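Local coordinates for DUF1611 domain-containing protein (Anabaena variabilis, PDB 2OBN), which is of unknown function but pairs a Rossmann-like domain with a P-loop domain of the kind found in nucleotide-binding proteins, and probably binds a nucleotide, at residues B[169-174]-B[184-189]; B[263-268]-B[274-279]; B[59-64]-B[70-75]. The protein carries 2 engineered substitutions. One frame throughout, in Å; residues are numbered along the deposited sequence.

Contact 1: B[169-174]-B[184-189]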
loop_
_atom_site.group_PDB
_atom_site.type_symbol
_atom_site.label_atom_id
_atom_site.label_comp_id
_atom_site.label_asym_id
_atom_site.label_seq_id
_atom_site.Cartn_x
_atom_site.Cartn_y
_atom_site.Cartn_z
ATOM N N THR B 169 19.809 7.852 -8.157
ATOM C CA THR B 169 20.758 7.290 -7.198
ATOM C C THR B 169 20.910 5.777 -7.338
ATOM O O THR B 169 22.031 5.247 -7.316
ATOM C CB THR B 169 20.305 7.631 -5.772
ATOM O OG1 THR B 169 20.238 9.048 -5.640
ATOM C CG2 THR B 169 21.254 7.108 -4.731
ATOM N N SER B 170 19.789 5.075 -7.477
ATOM C CA SER B 170 19.832 3.617 -7.645
ATOM C C SER B 170 20.557 3.269 -8.931
ATOM O O SER B 170 21.338 2.336 -8.960
ATOM C CB SER B 170 18.421 3.008 -7.675
ATOM O OG SER B 170 17.767 3.135 -6.436
ATOM N N LEU B 171 20.295 4.036 -9.989
ATOM C CA LEU B 171 20.938 3.816 -11.277
ATOM C C LEU B 171 22.437 4.112 -11.225
ATOM O O LEU B 171 23.241 3.306 -11.689
ATOM C CB LEU B 171 20.281 4.677 -12.366
ATOM C CG LEU B 171 18.903 4.273 -12.896
ATOM C CD1 LEU B 171 18.357 5.364 -13.821
ATOM C CD2 LEU B 171 18.960 2.934 -13.609
ATOM N N GLU B 172 22.810 5.263 -10.682
ATOM C CA GLU B 172 24.225 5.607 -10.550
ATOM C C GLU B 172 24.950 4.569 -9.701
ATOM O O GLU B 172 26.075 4.209 -10.024
ATOM C CB GLU B 172 24.422 7.003 -9.937
ATOM C CG GLU B 172 23.922 8.191 -10.793
ATOM C CD GLU B 172 24.772 8.484 -12.028
ATOM O OE1 GLU B 172 25.736 7.742 -12.283
ATOM O OE2 GLU B 172 24.466 9.465 -12.751
ATOM N N LEU B 173 24.319 4.105 -8.617
ATOM C CA LEU B 173 24.925 3.062 -7.761
ATOM C C LEU B 173 25.087 1.746 -8.505
ATOM O O LEU B 173 26.049 1.034 -8.281
ATOM C CB LEU B 173 24.139 2.850 -6.460
ATOM C CG LEU B 173 24.303 3.986 -5.426
ATOM C CD1 LEU B 173 23.206 3.967 -4.385
ATOM C CD2 LEU B 173 25.681 3.941 -4.753
ATOM N N HIS B 174 24.142 1.450 -9.396
ATOM C CA HIS B 174 24.192 0.260 -10.239
ATOM C C HIS B 174 25.324 0.343 -11.270
ATOM O O HIS B 174 26.051 -0.644 -11.506
ATOM C CB HIS B 174 22.837 0.029 -10.936
ATOM C CG HIS B 174 22.924 -0.847 -12.148
ATOM N ND1 HIS B 174 23.259 -2.186 -12.084
ATOM C CD2 HIS B 174 22.726 -0.570 -13.461
ATOM C CE1 HIS B 174 23.276 -2.689 -13.306
ATOM N NE2 HIS B 174 22.954 -1.731 -14.160
ATOM N N SER B 184 25.744 -6.705 -11.115
ATOM C CA SER B 184 24.752 -5.777 -10.565
ATOM C C SER B 184 23.463 -5.738 -11.385
ATOM O O SER B 184 23.497 -5.842 -12.621
ATOM C CB SER B 184 25.374 -4.365 -10.533
ATOM O OG SER B 184 24.505 -3.398 -9.970
ATOM N N LYS B 185 22.329 -5.625 -10.691
ATOM C CA LYS B 185 21.041 -5.481 -11.350
ATOM C C LYS B 185 20.204 -4.362 -10.730
ATOM O O LYS B 185 20.088 -4.269 -9.506
ATOM C CB LYS B 185 20.210 -6.753 -11.305
ATOM C CG LYS B 185 19.243 -6.776 -12.497
ATOM C CD LYS B 185 18.093 -7.694 -12.367
ATOM C CE LYS B 185 17.412 -7.902 -13.736
ATOM N NZ LYS B 185 17.287 -6.698 -14.609
ATOM N N PHE B 186 19.625 -3.530 -11.597
ATOM C CA PHE B 186 18.719 -2.459 -11.199
ATOM C C PHE B 186 17.293 -3.002 -11.340
ATOM O O PHE B 186 16.984 -3.642 -12.338
ATOM C CB PHE B 186 18.925 -1.229 -12.087
ATOM C CG PHE B 186 17.832 -0.199 -11.952
ATOM C CD1 PHE B 186 17.826 0.688 -10.894
ATOM C CD2 PHE B 186 16.793 -0.140 -12.883
ATOM C CE1 PHE B 186 16.792 1.620 -10.750
ATOM C CE2 PHE B 186 15.771 0.779 -12.749
ATOM C CZ PHE B 186 15.772 1.665 -11.672
ATOM N N LEU B 187 16.439 -2.757 -10.336
ATOM C CA LEU B 187 15.033 -3.218 -10.334
ATOM C C LEU B 187 14.081 -2.044 -10.264
ATOM O O LEU B 187 14.129 -1.256 -9.331
ATOM C CB LEU B 187 14.778 -4.165 -9.169
ATOM C CG LEU B 187 15.556 -5.474 -9.240
ATOM C CD1 LEU B 187 15.298 -6.285 -7.995
ATOM C CD2 LEU B 187 15.181 -6.255 -10.476
ATOM N N ALA B 188 13.223 -1.935 -11.272
ATOM C CA ALA B 188 12.292 -0.823 -11.399
ATOM C C ALA B 188 11.035 -1.073 -10.588
ATOM O O ALA B 188 10.519 -2.182 -10.580
ATOM C CB ALA B 188 11.925 -0.603 -12.871
ATOM N N THR B 189 10.546 -0.015 -9.942
ATOM C CA THR B 189 9.385 -0.074 -9.066
ATOM C C THR B 189 8.314 1.025 -9.359
ATOM O O THR B 189 7.354 1.188 -8.586
ATOM C CB THR B 189 9.845 0.072 -7.626
ATOM O OG1 THR B 189 10.511 1.332 -7.484
ATOM C CG2 THR B 189 10.798 -1.053 -7.250
#
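H174 and F186 both carry CG anti to their backbone N (chi1 160° and 167°), which turns the imidazole toward the strand and the phenyl ring toward the helix. S184 takes the same choice, and its OG meets H174 ND1 near the plane of the imidazole, a 2.7 Å hydrogen bond in which either atom could be the donor. Over one face of that imidazole sits the CB of F186, in a CH-pi contact. The phenyl ring is met from two directions: L171 CD2 stands over the centre of its face, 3.6 Å from the ring centroid, while S170 CB reaches its edge at CE1, 3.7 Å away. With F186 cut back to an alanine, L171 CD2 is likely to lose the ring face it rests on and a gap to open between helix and strand. The hydroxyl of S170 turns to T157 on strand 153-159 instead, and S184 OG has a second, weak bond to H230. Helix 166-179 probably corresponds to the helix that follows the P-loop in this superfamily; its turns at 169-174 run nearly antiparallel to strand 184-187, an outermost strand of the sheet within this chain, whose L187 packs on helix 208-222.

Contact 2: B[263-268]-B[274-279]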
loop_
_atom_site.group_PDB
_atom_site.type_symbol
_atom_site.label_atom_id
_atom_site.label_comp_id
_atom_site.label_asym_id
_atom_site.label_seq_id
_atom_site.Cartn_x
_atom_site.Cartn_y
_atom_site.Cartn_z
ATOM N N ALA B 263 19.210 19.041 -0.784
ATOM C CA ALA B 263 19.844 20.005 0.091
ATOM C C ALA B 263 18.973 21.249 0.259
ATOM O O ALA B 263 18.505 21.835 -0.725
ATOM C CB ALA B 263 21.226 20.393 -0.462
ATOM N N GLY B 264 18.730 21.617 1.520
ATOM C CA GLY B 264 17.974 22.827 1.860
ATOM C C GLY B 264 16.469 22.666 1.968
ATOM O O GLY B 264 15.804 23.570 2.445
ATOM N N GLN B 265 15.913 21.536 1.537
ATOM C CA GLN B 265 14.466 21.370 1.615
ATOM C C GLN B 265 14.049 21.110 3.056
ATOM O O GLN B 265 14.599 20.225 3.710
ATOM C CB GLN B 265 14.000 20.235 0.718
ATOM C CG GLN B 265 12.508 20.233 0.522
ATOM C CD GLN B 265 12.055 19.111 -0.350
ATOM O OE1 GLN B 265 12.825 18.604 -1.162
ATOM N NE2 GLN B 265 10.796 18.699 -0.195
ATOM N N THR B 266 13.081 21.890 3.538
ATOM C CA THR B 266 12.605 21.782 4.919
ATOM C C THR B 266 11.157 21.310 5.054
ATOM O O THR B 266 10.720 20.980 6.148
ATOM C CB THR B 266 12.781 23.135 5.660
ATOM O OG1 THR B 266 12.011 24.161 5.013
ATOM C CG2 THR B 266 14.252 23.543 5.669
ATOM N N HIS B 267 10.419 21.254 3.948
ATOM C CA HIS B 267 9.015 20.856 3.986
ATOM C C HIS B 267 8.667 20.016 2.767
ATOM O O HIS B 267 9.325 20.100 1.720
ATOM C CB HIS B 267 8.112 22.104 4.006
ATOM C CG HIS B 267 8.280 22.981 5.215
ATOM N ND1 HIS B 267 9.225 23.986 5.286
ATOM C CD2 HIS B 267 7.602 23.021 6.389
ATOM C CE1 HIS B 267 9.130 24.594 6.456
ATOM N NE2 HIS B 267 8.149 24.032 7.141
ATOM N N ASN B 268 7.634 19.187 2.911
ATOM C CA ASN B 268 7.143 18.356 1.821
ATOM C C ASN B 268 6.783 19.280 0.644
ATOM O O ASN B 268 6.301 20.399 0.845
ATOM C CB ASN B 268 5.915 17.597 2.309
ATOM C CG ASN B 268 5.356 16.651 1.283
ATOM O OD1 ASN B 268 4.279 16.884 0.753
ATOM N ND2 ASN B 268 6.083 15.566 0.996
ATOM N N VAL B 274 3.825 20.271 6.059
ATOM C CA VAL B 274 4.490 19.131 6.699
ATOM C C VAL B 274 5.992 19.315 6.695
ATOM O O VAL B 274 6.601 19.328 5.641
ATOM C CB VAL B 274 4.178 17.820 5.950
ATOM C CG1 VAL B 274 4.806 16.631 6.665
ATOM C CG2 VAL B 274 2.666 17.612 5.818
ATOM N N PRO B 275 6.608 19.459 7.872
ATOM C CA PRO B 275 8.063 19.593 7.816
ATOM C C PRO B 275 8.848 18.304 7.506
ATOM O O PRO B 275 8.319 17.185 7.611
ATOM C CB PRO B 275 8.419 20.034 9.237
ATOM C CG PRO B 275 7.312 19.507 10.097
ATOM C CD PRO B 275 6.090 19.539 9.256
ATOM N N ILE B 276 10.101 18.499 7.111
ATOM C CA ILE B 276 11.061 17.426 6.970
ATOM C C ILE B 276 11.894 17.498 8.240
ATOM O O ILE B 276 12.589 18.491 8.467
ATOM C CB ILE B 276 12.012 17.598 5.766
ATOM C CG1 ILE B 276 11.222 17.529 4.447
ATOM C CG2 ILE B 276 13.125 16.532 5.836
ATOM C CD1 ILE B 276 12.082 17.550 3.161
ATOM N N PRO B 277 11.845 16.461 9.083
ATOM C CA PRO B 277 12.689 16.585 10.274
ATOM C C PRO B 277 14.202 16.625 9.951
ATOM O O PRO B 277 14.609 16.357 8.804
ATOM C CB PRO B 277 12.377 15.304 11.068
ATOM C CG PRO B 277 11.171 14.679 10.424
ATOM C CD PRO B 277 11.115 15.178 9.032
ATOM N N PRO B 278 15.038 16.955 10.949
ATOM C CA PRO B 278 16.477 16.901 10.704
ATOM C C PRO B 278 16.838 15.486 10.270
ATOM O O PRO B 278 16.152 14.550 10.672
ATOM C CB PRO B 278 17.081 17.206 12.070
ATOM C CG PRO B 278 16.017 17.987 12.796
ATOM C CD PRO B 278 14.718 17.387 12.321
ATOM N N LEU B 279 17.900 15.337 9.479
ATOM C CA LEU B 279 18.281 14.033 8.928
ATOM C C LEU B 279 18.550 12.918 9.937
ATOM O O LEU B 279 18.188 11.779 9.657
ATOM C CB LEU B 279 19.435 14.167 7.921
ATOM C CG LEU B 279 19.058 14.858 6.590
ATOM C CD1 LEU B 279 20.266 14.997 5.664
ATOM C CD2 LEU B 279 17.947 14.110 5.852
#
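I276 and Q265 meet at about a right angle, the CD1 methyl of the isoleucine lying over the flat of the glutamine amide. I276 holds CG1 beside its backbone N (chi1 -65°) and is extended beyond it, which sends CD1 to within 3.8 Å of Q265 NE2, while CG1 passes close to the backbone of T266 and H267. Q265 has CG anti to its backbone N (chi1 -167°) and an extended chain; its NE2 bends back to H267 O in a nearly straight 2.8 Å hydrogen bond lying in the amide plane. D161 OD2 takes a second bond from NE2, and R262 NH1 binds OE1, so the amide is fixed in its rotation.

From H267, CD2 comes to 3.7 Å from P275 CA and ND1 makes a weak bond to T266 OG1. N268 sets its CB 4.0 Å from the CB of V274, and its OD1 accepts from N271 N in the intervening loop.

The backbones form one antiparallel bridge with H267 and P275 as its non-hydrogen-bonded pair. I276 N reaches T266 O (2.7 Å) from well above the carbonyl plane, whereas N268 N approaches V274 O (2.9 Å) nearly along the C=O axis. Both segments belong to the loop joining strand 256-262 to helix 279-291 of the P-loop domain, so the bridge pins its two arms together. V274, P275 and P277 also pack against A295, G294 and G293 of the second subunit.

Here the chemistry illustrates how a proline can sit inside a beta bridge: P275 occupies the position from which no N-H is required across the pair, its CA-H leans on T266 O instead, and a glutamine amide engaged at both its oxygen and its nitrogen gives the isoleucine methyl a fixed surface.

Contact 3: B[59-64]-B[70-75]. Engineered in segment 59-64: Y59 (natural residue Asp).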
loop_
_atom_site.group_PDB
_atom_site.type_symbol
_atom_site.label_atom_id
_atom_site.label_comp_id
_atom_site.label_asym_id
_atom_site.label_seq_id
_atom_site.Cartn_x
_atom_site.Cartn_y
_atom_site.Cartn_z
ATOM N N TYR B 59 20.380 15.335 -28.096
ATOM C CA TYR B 59 19.623 16.074 -29.076
ATOM C C TYR B 59 18.439 15.239 -29.535
ATOM O O TYR B 59 18.584 14.047 -29.868
ATOM C CB TYR B 59 20.442 16.490 -30.291
ATOM C CG TYR B 59 19.540 17.108 -31.336
ATOM C CD1 TYR B 59 18.886 18.305 -31.077
ATOM C CD2 TYR B 59 19.294 16.475 -32.553
ATOM C CE1 TYR B 59 18.016 18.867 -32.003
ATOM C CE2 TYR B 59 18.437 17.037 -33.487
ATOM C CZ TYR B 59 17.793 18.233 -33.195
ATOM O OH TYR B 59 16.934 18.827 -34.091
ATOM N N VAL B 60 17.265 15.868 -29.478
ATOM C CA VAL B 60 16.030 15.327 -30.023
ATOM C C VAL B 60 15.262 16.562 -30.508
ATOM O O VAL B 60 15.123 17.531 -29.745
ATOM C CB VAL B 60 15.153 14.566 -29.003
ATOM C CG1 VAL B 60 13.874 14.076 -29.689
ATOM C CG2 VAL B 60 15.900 13.394 -28.363
ATOM N N PRO B 61 14.803 16.564 -31.776
ATOM C CA PRO B 61 14.014 17.724 -32.186
ATOM C C PRO B 61 12.734 17.846 -31.379
ATOM O O PRO B 61 12.117 16.824 -31.043
ATOM C CB PRO B 61 13.683 17.446 -33.665
ATOM C CG PRO B 61 13.992 16.034 -33.902
ATOM C CD PRO B 61 14.991 15.599 -32.876
ATOM N N ILE B 62 12.373 19.077 -31.026
ATOM C CA ILE B 62 11.125 19.342 -30.324
ATOM C C ILE B 62 10.150 19.856 -31.385
ATOM O O ILE B 62 10.458 20.802 -32.106
ATOM C CB ILE B 62 11.276 20.372 -29.199
ATOM C CG1 ILE B 62 12.385 19.951 -28.228
ATOM C CG2 ILE B 62 9.938 20.536 -28.457
ATOM C CD1 ILE B 62 12.666 20.968 -27.136
ATOM N N VAL B 63 8.989 19.217 -31.480
ATOM C CA VAL B 63 7.975 19.571 -32.474
ATOM C C VAL B 63 6.652 19.944 -31.808
ATOM O O VAL B 63 6.384 19.559 -30.670
ATOM C CB VAL B 63 7.778 18.438 -33.499
ATOM C CG1 VAL B 63 9.072 18.221 -34.302
ATOM C CG2 VAL B 63 7.346 17.144 -32.822
ATOM N N LYS B 64 5.829 20.689 -32.529
ATOM C CA LYS B 64 4.585 21.213 -31.972
ATOM C C LYS B 64 3.482 20.193 -31.681
ATOM O O LYS B 64 2.608 20.464 -30.862
ATOM C CB LYS B 64 4.019 22.295 -32.904
ATOM N N LEU B 70 5.391 13.115 -37.081
ATOM C CA LEU B 70 5.316 12.065 -38.107
ATOM C C LEU B 70 6.462 12.117 -39.101
ATOM O O LEU B 70 6.901 11.085 -39.601
ATOM C CB LEU B 70 3.980 12.115 -38.864
ATOM C CG LEU B 70 2.706 11.913 -38.038
ATOM C CD1 LEU B 70 1.500 11.868 -38.970
ATOM C CD2 LEU B 70 2.775 10.656 -37.173
ATOM N N GLU B 71 6.949 13.326 -39.354
ATOM C CA GLU B 71 8.071 13.583 -40.255
ATOM C C GLU B 71 9.305 12.744 -39.880
ATOM O O GLU B 71 10.095 12.374 -40.750
ATOM C CB GLU B 71 8.408 15.077 -40.180
ATOM C CG GLU B 71 9.357 15.593 -41.243
ATOM C CD GLU B 71 9.568 17.104 -41.161
ATOM O OE1 GLU B 71 9.287 17.700 -40.096
ATOM O OE2 GLU B 71 10.020 17.694 -42.165
ATOM N N TYR B 72 9.449 12.450 -38.583
ATOM C CA TYR B 72 10.570 11.671 -38.052
ATOM C C TYR B 72 10.295 10.176 -37.975
ATOM O O TYR B 72 11.134 9.416 -37.486
ATOM C CB TYR B 72 10.966 12.230 -36.682
ATOM C CG TYR B 72 11.416 13.663 -36.798
ATOM C CD1 TYR B 72 12.714 13.967 -37.193
ATOM C CD2 TYR B 72 10.538 14.710 -36.568
ATOM C CE1 TYR B 72 13.129 15.280 -37.333
ATOM C CE2 TYR B 72 10.948 16.032 -36.700
ATOM C CZ TYR B 72 12.242 16.309 -37.079
ATOM O OH TYR B 72 12.654 17.615 -37.221
ATOM N N LYS B 73 9.123 9.773 -38.470
ATOM C CA LYS B 73 8.696 8.374 -38.537
ATOM C C LYS B 73 8.736 7.609 -37.211
ATOM O O LYS B 73 9.325 6.532 -37.156
ATOM C CB LYS B 73 9.524 7.631 -39.599
ATOM N N PRO B 74 8.115 8.159 -36.143
ATOM C CA PRO B 74 8.081 7.418 -34.883
ATOM C C PRO B 74 7.119 6.236 -34.983
ATOM O O PRO B 74 6.130 6.287 -35.715
ATOM C CB PRO B 74 7.567 8.447 -33.858
ATOM C CG PRO B 74 6.757 9.397 -34.661
ATOM C CD PRO B 74 7.421 9.455 -36.031
ATOM N N GLN B 75 7.427 5.182 -34.247
ATOM C CA GLN B 75 6.626 3.979 -34.246
ATOM C C GLN B 75 5.782 3.855 -32.977
ATOM O O GLN B 75 4.783 3.122 -32.973
ATOM C CB GLN B 75 7.554 2.777 -34.407
ATOM C CG GLN B 75 8.231 2.711 -35.777
ATOM C CD GLN B 75 9.448 1.808 -35.775
ATOM O OE1 GLN B 75 10.425 2.081 -35.080
ATOM N NE2 GLN B 75 9.413 0.747 -36.576
#
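P61 and Y72 make the central touch, with the CG of the pyrrolidine over one face of the phenol ring. It lies 3.9 Å from the ring centroid, displaced toward the rim, so that its nearest ring carbons are on the hydroxyl-bearing side: Y72 CE1 is 3.6 Å from P61 CG. The neighbouring P61 CB follows the ring outward and passes 3.7 Å from Y72 OH. V63 adds the second touch, its CG1 meeting Y72 CE2 at 3.7 Å, the valine and tyrosine side chains running alongside one another in opposing senses.

The next shell explains how these groups are placed. Y72 keeps CG beside its backbone N (chi1 -62°), which aims the ring across to the chain at 61-63, and its side chain also packs on V38 of strand 37-41. The backbone beneath it is turned by a bond from K73 N to L70 O (2.8 Å), after which K73 takes up a left-handed conformation and leads the chain to P74 and strand 76-79. The backbones of P61 and V63 are fixed by bonds to V40, that of V63 also to D42, while the V63 side chain leans on A68 and A69 of helix 66-69. Y59, an engineered substitution, lays one face of its ring near P61 N.

Together these pieces belong to a beta-alpha-beta connection of the Rossmann-like domain, in which the chain leaves strand 62-63, forms helix 66-69 and enters strand 76-79 of the same parallel sheet. Across the two segments the chemistry is apolar, a CH-pi contact plus methyl-on-ring packing at the protein surface. Such a contact lacks the directional demand of a polar bond, and the placing of the ring therefore rests chiefly on shape and on the backbones that carry the three residues.

Overall arrangement
From the N terminus the chain first closes contact 3, where the loop before strand 76-79 returns across helix 66-69 to edge strand 62-63 of the Rossmann-like sheet. It then enters the P-loop domain, where contact 1 closes the short turn between helix 166-179 and strand 184-187, at the edge of a second parallel sheet. Contact 2 comes last, pinching the loop between strand 256-262 and helix 279-291, close to the second subunit. The three follow in series, none nesting or crossing. Contacts 1 and 2 share a domain, with centres about 25 Å apart; contact 3 lies about 40 Å from contact 2, centre to centre.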